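Local coordinates for protein DyP (Bjerkandera adusta, PDB 3VXJ) that binds heme b and probably works as a peroxidase of the dye-decolorizing (DyP) family, holding 2,6-dimethoxyphenol here in a pocket beside the heme, at residues L6-V17 and P176-T184; P321-R329 and N365-W374. All coordinates share one frame; numbering follows the deposited sequence.

Contact 1. Residues L6-V17 and P176-T184; sequences LPLNNIQGDILV and PSVTGWETT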
# COMPACT_ATOMS: atom_id res chain seq x y z
N LEU A 6 -22.51 -0.24 8.63
CA LEU A 6 -22.02 -0.51 7.29
C LEU A 6 -22.59 -1.82 6.76
O LEU A 6 -22.65 -2.81 7.49
CB LEU A 6 -20.49 -0.54 7.28
CG LEU A 6 -19.79 0.76 7.70
CD1 LEU A 6 -18.30 0.54 7.85
CD2 LEU A 6 -20.08 1.89 6.70
N PRO A 7 -23.05 -1.82 5.49
CA PRO A 7 -23.55 -3.03 4.87
C PRO A 7 -22.39 -3.88 4.37
O PRO A 7 -21.96 -3.76 3.22
CB PRO A 7 -24.42 -2.49 3.72
CG PRO A 7 -23.78 -1.21 3.36
CD PRO A 7 -23.24 -0.63 4.63
N LEU A 8 -21.88 -4.74 5.24
CA LEU A 8 -20.67 -5.51 4.95
C LEU A 8 -20.82 -6.43 3.74
O LEU A 8 -19.84 -6.72 3.06
CB LEU A 8 -20.24 -6.33 6.17
CG LEU A 8 -19.99 -5.60 7.48
CD1 LEU A 8 -19.59 -6.58 8.57
CD2 LEU A 8 -18.93 -4.52 7.34
N ASN A 9 -22.04 -6.90 3.48
CA ASN A 9 -22.32 -7.72 2.30
C ASN A 9 -22.27 -6.95 0.98
O ASN A 9 -22.32 -7.55 -0.09
CB ASN A 9 -23.67 -8.43 2.43
CG ASN A 9 -23.67 -9.50 3.50
OD1 ASN A 9 -23.38 -10.66 3.24
ND2 ASN A 9 -24.00 -9.10 4.73
N ASN A 10 -22.17 -5.62 1.07
CA ASN A 10 -22.20 -4.77 -0.12
C ASN A 10 -20.89 -4.04 -0.40
O ASN A 10 -20.79 -3.31 -1.38
CB ASN A 10 -23.34 -3.75 -0.02
CG ASN A 10 -23.77 -3.26 -1.38
OD1 ASN A 10 -23.84 -4.04 -2.33
ND2 ASN A 10 -24.05 -1.95 -1.50
N ILE A 11 -19.90 -4.24 0.47
CA ILE A 11 -18.61 -3.56 0.34
C ILE A 11 -17.58 -4.56 -0.15
O ILE A 11 -17.44 -5.65 0.41
CB ILE A 11 -18.17 -2.95 1.70
CG1 ILE A 11 -19.15 -1.84 2.10
CG2 ILE A 11 -16.73 -2.40 1.60
CD1 ILE A 11 -19.14 -1.45 3.57
N GLN A 12 -16.87 -4.22 -1.22
CA GLN A 12 -15.82 -5.09 -1.72
C GLN A 12 -14.77 -5.34 -0.64
O GLN A 12 -14.24 -4.40 -0.03
CB GLN A 12 -15.23 -4.54 -3.02
CG GLN A 12 -16.22 -4.53 -4.19
CD GLN A 12 -15.53 -4.44 -5.53
OE1 GLN A 12 -14.75 -5.32 -5.88
NE2 GLN A 12 -15.79 -3.37 -6.27
N GLY A 13 -14.48 -6.62 -0.39
CA GLY A 13 -13.79 -7.01 0.83
C GLY A 13 -12.36 -6.52 0.99
O GLY A 13 -11.91 -6.31 2.11
N ASP A 14 -11.64 -6.35 -0.12
CA ASP A 14 -10.24 -5.91 -0.00
C ASP A 14 -10.11 -4.50 0.59
O ASP A 14 -9.09 -4.18 1.19
CB ASP A 14 -9.51 -6.00 -1.34
CG ASP A 14 -8.00 -6.01 -1.18
OD1 ASP A 14 -7.50 -6.77 -0.32
OD2 ASP A 14 -7.32 -5.25 -1.89
N ILE A 15 -11.16 -3.69 0.43
CA ILE A 15 -11.15 -2.31 0.92
C ILE A 15 -11.10 -2.25 2.45
O ILE A 15 -10.30 -1.51 3.02
CB ILE A 15 -12.39 -1.54 0.45
CG1 ILE A 15 -12.47 -1.49 -1.07
CG2 ILE A 15 -12.38 -0.13 1.03
CD1 ILE A 15 -13.83 -1.05 -1.59
N LEU A 16 -11.96 -3.03 3.10
CA LEU A 16 -12.21 -2.89 4.53
C LEU A 16 -11.47 -3.93 5.37
O LEU A 16 -11.01 -3.63 6.47
CB LEU A 16 -13.72 -2.96 4.80
CG LEU A 16 -14.28 -2.84 6.23
CD1 LEU A 16 -13.89 -1.50 6.84
CD2 LEU A 16 -15.79 -3.02 6.23
N VAL A 17 -11.37 -5.15 4.85
CA VAL A 17 -10.84 -6.27 5.60
C VAL A 17 -9.47 -6.68 5.07
O VAL A 17 -8.56 -6.98 5.85
CB VAL A 17 -11.83 -7.47 5.57
CG1 VAL A 17 -11.30 -8.64 6.38
CG2 VAL A 17 -13.20 -7.04 6.08
N PRO A 176 -5.94 1.75 9.76
CA PRO A 176 -7.00 2.42 10.49
C PRO A 176 -8.17 1.47 10.74
O PRO A 176 -8.33 0.49 10.02
CB PRO A 176 -7.42 3.55 9.55
CG PRO A 176 -7.07 3.03 8.18
CD PRO A 176 -5.84 2.20 8.35
N SER A 177 -8.96 1.76 11.76
CA SER A 177 -10.20 1.04 12.00
C SER A 177 -11.34 2.01 11.77
O SER A 177 -11.33 3.12 12.30
CB SER A 177 -10.23 0.53 13.44
OG SER A 177 -11.38 -0.26 13.68
N VAL A 178 -12.31 1.62 10.96
CA VAL A 178 -13.47 2.48 10.74
C VAL A 178 -14.61 2.15 11.71
O VAL A 178 -14.81 0.98 12.07
CB VAL A 178 -14.00 2.47 9.28
CG1 VAL A 178 -12.91 2.95 8.31
CG2 VAL A 178 -14.52 1.10 8.88
N THR A 179 -15.34 3.18 12.13
CA THR A 179 -16.56 2.98 12.90
C THR A 179 -17.68 2.54 11.95
O THR A 179 -17.57 2.70 10.73
CB THR A 179 -16.99 4.27 13.65
OG1 THR A 179 -17.29 5.30 12.71
CG2 THR A 179 -15.88 4.75 14.57
N GLY A 180 -18.75 1.98 12.52
CA GLY A 180 -19.90 1.54 11.73
C GLY A 180 -20.02 0.03 11.59
O GLY A 180 -20.95 -0.45 10.94
N TRP A 181 -19.08 -0.70 12.17
CA TRP A 181 -19.16 -2.16 12.24
C TRP A 181 -18.41 -2.68 13.47
O TRP A 181 -17.63 -1.94 14.08
CB TRP A 181 -18.65 -2.82 10.94
CG TRP A 181 -17.15 -2.77 10.70
CD1 TRP A 181 -16.35 -1.65 10.69
CD2 TRP A 181 -16.29 -3.87 10.39
NE1 TRP A 181 -15.05 -2.00 10.42
CE2 TRP A 181 -14.98 -3.35 10.23
CE3 TRP A 181 -16.49 -5.25 10.25
CZ2 TRP A 181 -13.88 -4.17 9.93
CZ3 TRP A 181 -15.39 -6.06 9.95
CH2 TRP A 181 -14.11 -5.51 9.79
N GLU A 182 -18.67 -3.93 13.85
CA GLU A 182 -18.03 -4.52 15.02
C GLU A 182 -16.79 -5.31 14.63
O GLU A 182 -16.87 -6.31 13.91
CB GLU A 182 -19.01 -5.40 15.80
CG GLU A 182 -18.61 -5.61 17.27
CD GLU A 182 -19.43 -6.68 17.97
OE1 GLU A 182 -20.65 -6.80 17.70
OE2 GLU A 182 -18.84 -7.41 18.81
N THR A 183 -15.64 -4.85 15.10
CA THR A 183 -14.35 -5.49 14.86
C THR A 183 -13.42 -5.24 16.04
O THR A 183 -13.71 -4.41 16.90
CB THR A 183 -13.70 -4.99 13.53
OG1 THR A 183 -12.59 -5.83 13.18
CG2 THR A 183 -13.23 -3.54 13.64
N THR A 184 -12.31 -5.98 16.10
CA THR A 184 -11.32 -5.77 17.16
C THR A 184 -10.44 -4.57 16.85
O THR A 184 -9.93 -4.43 15.74
CB THR A 184 -10.45 -7.03 17.43
OG1 THR A 184 -9.55 -7.25 16.34
CG2 THR A 184 -11.33 -8.27 17.64
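Trp181 turns its indole toward Leu16 with CG lodged between its own backbone N and carbonyl carbon (chi1 72°), while Leu16 swings CG anti to its backbone N and lays its isobutyl branch along the ring. One methyl, CD2, stands over the six-membered ring, 4.2 Å from the centroid and 16° off the normal, a CH-pi contact; the other face of the indole carries CB of Thr183. Leu16 CD1 sits past the rim near NE1 and presses on Val178 CG2 at 3.4 Å, a tight carbon pair. Around the rest of the indole, Leu8 crosses at about a right angle, its CD1 3.8 Å from Trp181 CE3, and Val17 brings CG2 to 4.1 Å from Trp181 CH2. Leu8 and Val17 also touch helix 52-55, which places them between that helix and the indole. Leu6 closes the far end, its CD1 lying 4.0 Å from Val178 CG2 and close to Trp181 CD1. The one hydrogen bond across the contact joins backbones: Leu6 N donates to Gly180 O at 2.8 Å, nearly straight at 172°. The positive phi of Gly180 and the nearness of Leu6 CG both leave no room for a side chain. Apolar packing thus ties the N-terminal segment to the loop after strand 177-178 and leaves Thr179 O buried beside Leu6 CD1 with no hydrogen-bond partner, whereas Gly180 O is satisfied by Leu6 N.

Contact 2. Residues P321-R329 and N365-W374; sequences PVDTFHAMR and NGFRFQQINW. With HEM (protoporphyrin IX containing Fe), chain B; 3DM (2,6-dimethoxyphenol), chain D.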
# COMPACT_ATOMS: atom_id res chain seq x y z
N PRO A 321 -4.75 13.29 17.37
CA PRO A 321 -5.43 12.46 16.38
C PRO A 321 -6.00 13.30 15.25
O PRO A 321 -6.55 14.38 15.48
CB PRO A 321 -6.56 11.79 17.18
CG PRO A 321 -6.11 11.86 18.61
CD PRO A 321 -5.35 13.14 18.72
N VAL A 322 -5.80 12.83 14.02
CA VAL A 322 -6.31 13.48 12.83
C VAL A 322 -6.88 12.36 11.97
O VAL A 322 -6.17 11.40 11.66
CB VAL A 322 -5.18 14.24 12.06
CG1 VAL A 322 -5.68 14.83 10.73
CG2 VAL A 322 -4.54 15.33 12.93
N ASP A 323 -8.16 12.46 11.59
CA ASP A 323 -8.82 11.42 10.80
C ASP A 323 -8.33 11.39 9.36
O ASP A 323 -8.28 10.33 8.74
CB ASP A 323 -10.34 11.65 10.72
CG ASP A 323 -11.04 11.57 12.06
OD1 ASP A 323 -10.53 10.91 12.98
OD2 ASP A 323 -12.15 12.15 12.16
N THR A 324 -7.96 12.56 8.85
CA THR A 324 -8.04 12.87 7.42
C THR A 324 -7.11 12.08 6.52
O THR A 324 -7.47 11.78 5.38
CB THR A 324 -7.78 14.38 7.21
OG1 THR A 324 -8.55 15.12 8.16
CG2 THR A 324 -8.18 14.83 5.81
N PHE A 325 -5.93 11.73 7.04
CA PHE A 325 -4.85 11.21 6.19
C PHE A 325 -4.56 9.73 6.38
O PHE A 325 -3.54 9.24 5.90
CB PHE A 325 -3.59 12.06 6.35
CG PHE A 325 -3.87 13.53 6.34
CD1 PHE A 325 -4.30 14.16 5.17
CD2 PHE A 325 -3.74 14.28 7.50
CE1 PHE A 325 -4.60 15.53 5.17
CE2 PHE A 325 -4.02 15.65 7.51
CZ PHE A 325 -4.45 16.28 6.34
N HIS A 326 -5.47 9.02 7.05
CA HIS A 326 -5.35 7.58 7.19
C HIS A 326 -5.86 6.87 5.95
O HIS A 326 -6.75 7.36 5.25
CB HIS A 326 -6.09 7.10 8.44
CG HIS A 326 -5.49 7.62 9.71
ND1 HIS A 326 -4.30 7.15 10.22
CD2 HIS A 326 -5.91 8.59 10.57
CE1 HIS A 326 -4.01 7.80 11.34
NE2 HIS A 326 -4.96 8.68 11.57
N ALA A 327 -5.29 5.70 5.66
CA ALA A 327 -5.70 4.91 4.51
C ALA A 327 -5.43 3.44 4.79
O ALA A 327 -4.57 3.12 5.62
CB ALA A 327 -4.95 5.37 3.26
N MET A 328 -6.15 2.56 4.08
CA MET A 328 -5.96 1.10 4.18
C MET A 328 -4.96 0.64 3.14
O MET A 328 -4.97 1.12 2.01
CB MET A 328 -7.28 0.38 3.90
CG MET A 328 -8.41 0.65 4.87
SD MET A 328 -8.12 -0.09 6.50
CE MET A 328 -9.78 -0.00 7.16
N ARG A 329 -4.11 -0.32 3.50
CA ARG A 329 -3.21 -0.93 2.53
C ARG A 329 -3.44 -2.42 2.40
O ARG A 329 -3.71 -3.12 3.39
CB ARG A 329 -1.75 -0.67 2.90
CG ARG A 329 -1.35 0.79 2.84
CD ARG A 329 -0.01 1.03 3.54
NE ARG A 329 -0.11 0.68 4.95
CZ ARG A 329 0.61 -0.24 5.58
NH1 ARG A 329 1.58 -0.88 4.93
NH2 ARG A 329 0.40 -0.51 6.86
N ASN A 365 -5.78 12.94 -0.05
CA ASN A 365 -5.62 12.93 1.40
C ASN A 365 -4.94 11.67 1.93
O ASN A 365 -4.49 11.65 3.07
CB ASN A 365 -6.97 13.08 2.09
CG ASN A 365 -7.51 14.48 2.00
OD1 ASN A 365 -6.82 15.41 1.57
ND2 ASN A 365 -8.75 14.64 2.43
N GLY A 366 -4.89 10.61 1.13
CA GLY A 366 -4.33 9.33 1.58
C GLY A 366 -2.97 9.13 0.95
O GLY A 366 -2.03 9.84 1.28
N PHE A 367 -2.90 8.19 0.01
CA PHE A 367 -1.69 7.93 -0.75
C PHE A 367 -0.93 9.19 -1.16
O PHE A 367 0.27 9.31 -0.94
CB PHE A 367 -2.04 7.13 -2.01
CG PHE A 367 -0.92 7.09 -3.02
CD1 PHE A 367 0.26 6.38 -2.74
CD2 PHE A 367 -1.00 7.83 -4.20
CE1 PHE A 367 1.31 6.38 -3.66
CE2 PHE A 367 0.04 7.82 -5.11
CZ PHE A 367 1.21 7.11 -4.84
N ARG A 368 -1.63 10.12 -1.81
CA ARG A 368 -0.95 11.25 -2.42
C ARG A 368 -0.39 12.22 -1.39
O ARG A 368 0.68 12.79 -1.59
CB ARG A 368 -1.90 11.95 -3.39
CG ARG A 368 -1.22 12.88 -4.35
CD ARG A 368 -2.24 13.33 -5.38
NE ARG A 368 -1.66 14.12 -6.45
CZ ARG A 368 -1.41 15.43 -6.37
NH1 ARG A 368 -1.71 16.11 -5.27
NH2 ARG A 368 -0.87 16.05 -7.41
N PHE A 369 -1.12 12.39 -0.29
CA PHE A 369 -0.68 13.25 0.82
C PHE A 369 0.54 12.66 1.52
O PHE A 369 1.50 13.37 1.82
CB PHE A 369 -1.83 13.43 1.81
CG PHE A 369 -1.80 14.72 2.57
CD1 PHE A 369 -2.44 15.84 2.07
CD2 PHE A 369 -1.15 14.81 3.79
CE1 PHE A 369 -2.43 17.04 2.77
CE2 PHE A 369 -1.12 16.02 4.49
CZ PHE A 369 -1.78 17.13 3.97
N GLN A 370 0.48 11.35 1.76
CA GLN A 370 1.59 10.62 2.35
C GLN A 370 2.84 10.70 1.49
O GLN A 370 3.96 10.85 2.00
CB GLN A 370 1.18 9.17 2.59
CG GLN A 370 0.09 9.05 3.62
CD GLN A 370 -0.63 7.73 3.55
OE1 GLN A 370 -0.13 6.75 2.98
NE2 GLN A 370 -1.82 7.67 4.13
N GLN A 371 2.66 10.64 0.17
CA GLN A 371 3.77 10.68 -0.77
C GLN A 371 4.36 12.09 -0.93
O GLN A 371 5.57 12.30 -0.76
CB GLN A 371 3.34 10.16 -2.14
CG GLN A 371 4.49 10.06 -3.15
CD GLN A 371 5.52 9.02 -2.75
OE1 GLN A 371 5.18 7.85 -2.57
NE2 GLN A 371 6.76 9.45 -2.55
N ILE A 372 3.51 13.05 -1.29
CA ILE A 372 3.97 14.37 -1.67
C ILE A 372 4.19 15.26 -0.45
O ILE A 372 5.32 15.71 -0.19
CB ILE A 372 3.01 15.06 -2.64
CG1 ILE A 372 2.88 14.24 -3.94
CG2 ILE A 372 3.48 16.48 -2.95
CD1 ILE A 372 1.90 14.82 -4.94
N ASN A 373 3.12 15.50 0.30
CA ASN A 373 3.18 16.45 1.41
C ASN A 373 4.11 16.01 2.52
O ASN A 373 4.66 16.85 3.22
CB ASN A 373 1.79 16.68 2.00
CG ASN A 373 0.80 17.21 0.99
OD1 ASN A 373 0.55 16.59 -0.05
ND2 ASN A 373 0.22 18.36 1.29
N TRP A 374 4.26 14.70 2.66
CA TRP A 374 5.01 14.15 3.77
C TRP A 374 6.34 13.51 3.35
O TRP A 374 7.40 14.07 3.64
CB TRP A 374 4.12 13.18 4.57
CG TRP A 374 3.02 13.89 5.32
CD1 TRP A 374 2.89 15.25 5.55
CD2 TRP A 374 1.90 13.28 5.96
NE1 TRP A 374 1.77 15.50 6.29
CE2 TRP A 374 1.13 14.31 6.55
CE3 TRP A 374 1.46 11.95 6.08
CZ2 TRP A 374 -0.03 14.06 7.27
CZ3 TRP A 374 0.30 11.71 6.78
CH2 TRP A 374 -0.43 12.76 7.37
CHA HEM B . 3.94 0.93 6.71
CHB HEM B . 6.99 -1.10 3.56
CHC HEM B . 5.54 1.97 0.11
CHD HEM B . 2.46 4.00 3.23
C1A HEM B . 4.91 0.14 6.17
C2A HEM B . 5.66 -0.86 6.88
C3A HEM B . 6.52 -1.42 6.01
C4A HEM B . 6.30 -0.80 4.72
CMA HEM B . 7.54 -2.54 6.27
CAA HEM B . 5.53 -1.15 8.39
CBA HEM B . 4.47 -2.19 8.77
CGA HEM B . 3.05 -1.70 8.64
O1A HEM B . 2.60 -0.85 9.43
O2A HEM B . 2.34 -2.20 7.72
C1B HEM B . 6.86 -0.46 2.34
C2B HEM B . 7.59 -0.78 1.14
C3B HEM B . 7.18 0.07 0.18
C4B HEM B . 6.18 0.94 0.76
CMB HEM B . 8.65 -1.89 1.04
CAB HEM B . 7.64 0.15 -1.30
CBB HEM B . 8.16 -0.90 -1.93
C1C HEM B . 4.62 2.81 0.67
C2C HEM B . 3.99 3.94 0.01
C3C HEM B . 3.15 4.52 0.88
C4C HEM B . 3.21 3.76 2.11
CMC HEM B . 4.27 4.36 -1.44
CAC HEM B . 2.22 5.75 0.68
CBC HEM B . 2.61 6.81 -0.04
C1D HEM B . 2.53 3.31 4.42
C2D HEM B . 1.64 3.54 5.53
C3D HEM B . 2.10 2.61 6.60
C4D HEM B . 3.22 1.90 6.04
CMD HEM B . 0.47 4.53 5.65
CAD HEM B . 1.47 2.50 8.00
CBD HEM B . 2.05 3.63 8.85
CGD HEM B . 1.46 3.65 10.23
O1D HEM B . 2.26 3.67 11.21
O2D HEM B . 0.22 3.64 10.37
NA HEM B . 5.34 0.17 4.87
NB HEM B . 6.02 0.62 2.09
NC HEM B . 4.14 2.76 1.96
ND HEM B . 3.44 2.31 4.74
FE HEM B . 4.79 1.51 3.43
O1 3DM D . -2.45 7.10 14.10
C1 3DM D . -2.36 8.12 15.03
C2 3DM D . -2.54 9.45 14.67
O2 3DM D . -2.81 9.76 13.36
C7 3DM D . -2.62 11.11 12.93
C3 3DM D . -2.45 10.44 15.66
C4 3DM D . -2.15 10.10 16.98
C5 3DM D . -1.98 8.77 17.34
C6 3DM D . -2.07 7.78 16.36
O3 3DM D . -1.91 6.45 16.65
C8 3DM D . -1.31 6.12 17.93
O HOH W 1 -9.81 12.21 3.90
O HOH W 2 3.39 0.17 2.96
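Phe325 and Gly366 bring the backbones closest, CA atoms 5.0 Å apart, where the type I turn Asp323-His326 meets the N-cap of helix 367-375. Phe325 CA makes a CH...O contact with Asn365 O, which also lies at the edge of the Phe325 ring, in its plane. That ring forms an offset stack with Phe369, centroids 4.0 Å apart and planes at 15°, while Trp374 turns its edge toward the Phe325 face in an offset edge-to-face pair, planes at 74°. Phe369, CG anti to its backbone N (chi1 -151°), is sandwiched between Phe325 and Asn373 CG. An alanine at Phe369 would strip the stacking partner from one face of Phe325 and is likely to leave that ring freer to turn. Arg329 lays its guanidinium over heme C3D; its NH2 donates to propionate O2A at 2.7 Å and its NH1 to the iron-bound water. His326 NE2 lies 3.0 Å from O2 of 2,6-dimethoxyphenol. Gln370 extends beyond CG to donate NE2 to Phe325 O at 2.9 Å, with that oxygen near its amide plane, while its OE1 lies 3.4 Å from heme CAC. One glutamine thus hydrogen-bonds the turn and borders the heme pocket.

The two contacts follow one another along the chain, contact 1 closing at 184 before contact 2 opens at 321, and their centres lie 19 Å apart. In contact 1 the side chain of Val178 is about 13 Å from the heme and likewise from a bound 2,6-dimethoxyphenol; contact 2 borders both ligands and leads into strand 328-334, an outer strand of the second four-stranded antiparallel sheet. Both such sheets share the 2-3-1-4 order, consistent with the dimeric alpha+beta barrel family. The contacts meet directly: Pro176 CD packs 3.2 Å from Ala327 O, and Met328 reaches Pro176, Ile15 and Leu16. Asp14 adds a hydrogen bond to Ser330. The N-terminal segment thus packs against strand 328-334, whose Arg329 binds the heme.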